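Local coordinates for mandelate racemase / muconate lactonizing enzyme (Burkholderia pseudomallei, PDB 2POD), which is of unknown function but belongs to the enolase superfamily, whose members abstract a proton next to a carboxylate, and may act as a lyase, at residues R114-T119 against D369-V374; H322-P327 against V345-R350. All coordinates share one frame; numbering follows the deposited sequence.

Along the chain the order is 114-119, 322-327, 345-350 and 369-374, so both segments of interaction 2 fall between those of interaction 1. Their centres lie about 12 Å apart, and they share one sheet, in which strand 346-348 runs parallel to strand 117-122. The two meet at Thr119, whose OG1 makes probable hydrogen bonds to Gln346 O (2.7 Å) and Ser348 OG (2.8 Å). Interaction 1 adds an antiparallel strand beside the start of strand 117-122. Interaction 2 sets the loop after strand 319-321 against strand 346-348 and borders the metal site, whereas the side chain of Thr119, in interaction 1, is about 14 Å from the sodium at its nearest atom.

Interaction 1: R114-T119 against D369-V374; sequences RDTIRT and DGHITV
Ile117 and Ile372 form the dense side of this contact. Their backbones exchange two hydrogen bonds, Ile117 N to Ile372 O (2.9 Å) and Ile372 N to Ile117 O (2.7 Å), both nearly straight, and their CG2 methyls meet at 3.8 Å as the side chains cross obliquely. Thr119 extends this buried face by setting CB against Ile372 CG2 (3.9 Å), while its N donates to Gly370 O (2.8 Å). Helix 327-339 packs on the same face, touching Ile117 through Ser337 and Ile372 through Thr334.

The opposite face is looser and partly exposed. Here the His371 ring lies over the backbone of Arg118, with Arg118 CA 3.7 Å from the centroid of the His371 ring and 11° off the ring normal, a CH-pi contact. Thr116 OG1 approaches ND1 of the same ring obliquely, in a weak hydrogen bond of 3.4 Å. At the far end, Thr373 OG1, anti to its own backbone N (chi1 -172°), donates to Asp115 O (3.0 Å).

Asp369 and Gly370, both with positive phi, form the type I' turn of a two-residue beta hairpin, whose second strand, 371-373, pairs antiparallel with barrel strand 117-122.

Interaction 2: H322-P327 against V345-R350; sequences HDCTGP and VQESVR
The imidazole of His322 and the carboxylate of Glu347 lie side by side and point the same way. Glu347 OE1 comes to the edge of the ring, near its plane, 3.0 Å from His322 CD2, so oxygen meets a ring carbon and not a ring nitrogen; the ring and carboxylate planes are turned 73° apart. Glu347 reaches this place on an extended chain, with CG anti to the backbone N (chi1 -176°). Its other oxygen, OE2, lies 3.3 Å from Cys324 CB and is hydrogen-bonded to Thr122 OG1 of strand 117-122. On the far side of the imidazole, His322 ND1 is hydrogen-bonded to Asp295.

This is the active-site end of the enolase-superfamily barrel. A histidine after the seventh barrel strand, paired with an aspartate after the sixth, and a glutamate on the eighth recur in mandelate racemase, where the His-Asp pair takes part in proton transfer; His322, Asp295 and Glu347 are consistent with that layout. The bound sodium, held by Glu220, Glu246 and Glu272, lies about 3 Å from the nearest atom of the His322 side chain.

Hydrogen bonding inside 322-327 shapes the loop. Asp323 OD1 accepts from Thr325 N at 3.0 Å, closing an Asx turn, with the donor lying well above the carboxylate plane. Asp323 OD2 is hydrogen-bonded to the hydroxyl of Tyr357, and Gly326 then takes the N-cap position of helix 327-339.

Asp323 CB rests beside a backbone carbonyl, 3.6 Å from Glu347 O. Apolar contact is confined to a few atoms beyond it: Cys324 SG packs against Val349 CG2 at 3.7 Å, and the same methyl lies 3.7 Å from Cys324 CA, just where Val349 occupies the N-cap position of helix 350-356.

Interaction 1: R114-T119 against D369-V374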
# COMPACT_ATOMS: atom_id res chain seq x y z
N ARG B 114 2.74 -37.84 -12.58
CA ARG B 114 3.72 -38.78 -12.05
C ARG B 114 3.04 -40.14 -11.80
O ARG B 114 1.81 -40.20 -11.65
CB ARG B 114 4.33 -38.23 -10.75
CG ARG B 114 3.31 -37.94 -9.64
CD ARG B 114 3.84 -36.99 -8.58
NE ARG B 114 4.29 -35.71 -9.14
CZ ARG B 114 3.50 -34.69 -9.45
NH1 ARG B 114 2.18 -34.76 -9.27
NH2 ARG B 114 4.03 -33.58 -9.96
N ASP B 115 3.83 -41.21 -11.75
CA ASP B 115 3.32 -42.55 -11.40
C ASP B 115 3.19 -42.75 -9.89
O ASP B 115 2.18 -43.27 -9.41
CB ASP B 115 4.20 -43.66 -11.99
CG ASP B 115 4.27 -43.62 -13.50
OD1 ASP B 115 5.37 -43.87 -14.05
OD2 ASP B 115 3.23 -43.33 -14.15
N THR B 116 4.23 -42.35 -9.15
CA THR B 116 4.19 -42.31 -7.70
C THR B 116 4.53 -40.90 -7.23
O THR B 116 5.12 -40.11 -7.98
CB THR B 116 5.23 -43.27 -7.07
OG1 THR B 116 6.55 -42.90 -7.49
CG2 THR B 116 4.94 -44.73 -7.46
N ILE B 117 4.16 -40.58 -5.99
CA ILE B 117 4.62 -39.37 -5.33
C ILE B 117 5.35 -39.72 -4.05
O ILE B 117 4.97 -40.66 -3.36
CB ILE B 117 3.47 -38.35 -5.09
CG1 ILE B 117 4.01 -37.04 -4.51
CG2 ILE B 117 2.34 -38.96 -4.27
CD1 ILE B 117 3.05 -35.89 -4.54
N ARG B 118 6.41 -38.97 -3.76
CA ARG B 118 7.11 -39.00 -2.48
C ARG B 118 6.14 -38.87 -1.31
O ARG B 118 5.25 -38.01 -1.31
CB ARG B 118 8.15 -37.88 -2.43
CG ARG B 118 9.08 -37.92 -1.23
CD ARG B 118 10.25 -36.99 -1.44
NE ARG B 118 11.05 -36.83 -0.23
CZ ARG B 118 11.05 -35.75 0.54
NH1 ARG B 118 10.28 -34.71 0.24
NH2 ARG B 118 11.82 -35.72 1.62
N THR B 119 6.30 -39.75 -0.33
CA THR B 119 5.54 -39.66 0.91
C THR B 119 6.41 -39.12 2.03
O THR B 119 7.63 -39.14 1.94
CB THR B 119 4.88 -41.01 1.27
OG1 THR B 119 3.77 -40.78 2.14
CG2 THR B 119 5.87 -41.97 1.95
N ASP B 369 9.52 -47.57 -1.05
CA ASP B 369 10.71 -46.72 -1.23
C ASP B 369 10.50 -45.22 -0.97
O ASP B 369 11.01 -44.38 -1.72
CB ASP B 369 11.40 -46.97 -2.57
CG ASP B 369 11.73 -48.44 -2.80
OD1 ASP B 369 12.03 -49.15 -1.81
OD2 ASP B 369 11.69 -48.88 -3.97
N GLY B 370 9.76 -44.92 0.09
CA GLY B 370 9.43 -43.54 0.46
C GLY B 370 8.47 -42.86 -0.50
O GLY B 370 8.42 -41.63 -0.55
N HIS B 371 7.72 -43.66 -1.24
CA HIS B 371 6.87 -43.17 -2.33
C HIS B 371 5.53 -43.92 -2.32
O HIS B 371 5.48 -45.10 -1.98
CB HIS B 371 7.56 -43.36 -3.68
CG HIS B 371 8.54 -42.28 -4.02
ND1 HIS B 371 8.33 -41.38 -5.04
CD2 HIS B 371 9.75 -41.96 -3.48
CE1 HIS B 371 9.36 -40.55 -5.11
NE2 HIS B 371 10.23 -40.88 -4.18
N ILE B 372 4.47 -43.22 -2.70
CA ILE B 372 3.09 -43.71 -2.55
C ILE B 372 2.33 -43.56 -3.88
O ILE B 372 2.60 -42.64 -4.66
CB ILE B 372 2.36 -43.02 -1.33
CG1 ILE B 372 1.00 -43.66 -1.03
CG2 ILE B 372 2.24 -41.51 -1.51
CD1 ILE B 372 0.31 -43.13 0.22
N THR B 373 1.43 -44.49 -4.16
CA THR B 373 0.61 -44.47 -5.37
C THR B 373 -0.81 -44.98 -5.08
O THR B 373 -1.08 -45.41 -3.97
CB THR B 373 1.26 -45.28 -6.52
OG1 THR B 373 0.52 -45.09 -7.73
CG2 THR B 373 1.33 -46.78 -6.18
N VAL B 374 -1.71 -44.90 -6.05
CA VAL B 374 -3.11 -45.30 -5.85
C VAL B 374 -3.29 -46.83 -5.97
O VAL B 374 -2.49 -47.49 -6.62
CB VAL B 374 -4.08 -44.57 -6.83
CG1 VAL B 374 -4.15 -43.09 -6.51
CG2 VAL B 374 -3.68 -44.79 -8.28

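Interaction 2: H322-P327 against V345-R350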
# COMPACT_ATOMS: atom_id res chain seq x y z
N HIS B 322 -3.26 -33.25 2.93
CA HIS B 322 -3.30 -33.77 4.29
C HIS B 322 -3.97 -35.14 4.30
O HIS B 322 -5.04 -35.31 3.70
CB HIS B 322 -4.11 -32.81 5.17
CG HIS B 322 -4.09 -33.14 6.63
ND1 HIS B 322 -5.24 -33.27 7.39
CD2 HIS B 322 -3.06 -33.36 7.48
CE1 HIS B 322 -4.91 -33.55 8.64
NE2 HIS B 322 -3.60 -33.61 8.72
N ASP B 323 -3.35 -36.10 4.99
CA ASP B 323 -4.09 -37.24 5.52
C ASP B 323 -4.09 -37.24 7.05
O ASP B 323 -4.87 -36.51 7.66
CB ASP B 323 -3.56 -38.58 4.96
CG ASP B 323 -4.25 -39.79 5.60
OD1 ASP B 323 -5.50 -39.83 5.67
OD2 ASP B 323 -3.51 -40.69 6.06
N CYS B 324 -3.21 -38.07 7.64
CA CYS B 324 -3.32 -38.52 9.04
C CYS B 324 -4.73 -38.92 9.54
O CYS B 324 -5.01 -38.84 10.74
CB CYS B 324 -2.67 -37.49 9.98
SG CYS B 324 -2.13 -38.13 11.59
N THR B 325 -5.61 -39.34 8.63
CA THR B 325 -7.01 -39.60 8.99
C THR B 325 -7.46 -40.96 8.48
O THR B 325 -6.77 -41.95 8.68
CB THR B 325 -7.97 -38.46 8.57
OG1 THR B 325 -7.86 -38.23 7.16
CG2 THR B 325 -7.65 -37.17 9.32
N GLY B 326 -8.63 -41.02 7.83
CA GLY B 326 -9.15 -42.29 7.32
C GLY B 326 -8.55 -42.74 6.00
O GLY B 326 -7.89 -41.94 5.32
N PRO B 327 -8.77 -44.02 5.62
CA PRO B 327 -8.19 -44.60 4.40
C PRO B 327 -8.70 -44.02 3.09
O PRO B 327 -7.96 -43.98 2.10
CB PRO B 327 -8.56 -46.08 4.51
CG PRO B 327 -9.76 -46.11 5.37
CD PRO B 327 -9.55 -45.02 6.37
N VAL B 345 4.49 -33.46 -1.74
CA VAL B 345 4.51 -34.71 -1.00
C VAL B 345 3.09 -35.12 -0.70
O VAL B 345 2.18 -34.29 -0.77
CB VAL B 345 5.30 -34.60 0.34
CG1 VAL B 345 6.77 -34.89 0.13
CG2 VAL B 345 5.10 -33.23 0.99
N GLN B 346 2.89 -36.39 -0.39
CA GLN B 346 1.64 -36.87 0.16
C GLN B 346 1.87 -37.39 1.56
O GLN B 346 2.60 -38.37 1.75
CB GLN B 346 1.07 -37.98 -0.73
CG GLN B 346 -0.20 -38.61 -0.19
CD GLN B 346 -1.28 -37.60 0.06
OE1 GLN B 346 -1.73 -37.42 1.19
NE2 GLN B 346 -1.70 -36.92 -0.99
N GLU B 347 1.25 -36.74 2.54
CA GLU B 347 1.18 -37.23 3.93
C GLU B 347 0.67 -38.66 4.00
O GLU B 347 -0.33 -39.00 3.38
CB GLU B 347 0.29 -36.30 4.76
CG GLU B 347 0.21 -36.64 6.25
CD GLU B 347 -0.24 -35.46 7.11
OE1 GLU B 347 -0.38 -34.34 6.57
OE2 GLU B 347 -0.42 -35.64 8.33
N SER B 348 1.39 -39.50 4.74
CA SER B 348 0.88 -40.80 5.17
C SER B 348 1.40 -41.14 6.56
O SER B 348 2.41 -40.58 7.02
CB SER B 348 1.29 -41.88 4.17
OG SER B 348 2.68 -42.16 4.26
N VAL B 349 0.69 -42.04 7.24
CA VAL B 349 1.07 -42.49 8.58
C VAL B 349 1.20 -44.02 8.57
O VAL B 349 0.22 -44.73 8.34
CB VAL B 349 0.01 -42.07 9.64
CG1 VAL B 349 0.48 -42.42 11.05
CG2 VAL B 349 -0.26 -40.59 9.56
N ARG B 350 2.41 -44.52 8.81
CA ARG B 350 2.70 -45.95 8.65
C ARG B 350 1.97 -46.85 9.64
O ARG B 350 1.56 -47.96 9.29
CB ARG B 350 4.21 -46.23 8.62
CG ARG B 350 4.97 -45.79 9.86
CD ARG B 350 6.45 -46.08 9.74
NE ARG B 350 7.11 -45.88 11.03
CZ ARG B 350 8.34 -46.31 11.33
NH1 ARG B 350 9.07 -46.95 10.43
NH2 ARG B 350 8.83 -46.08 12.54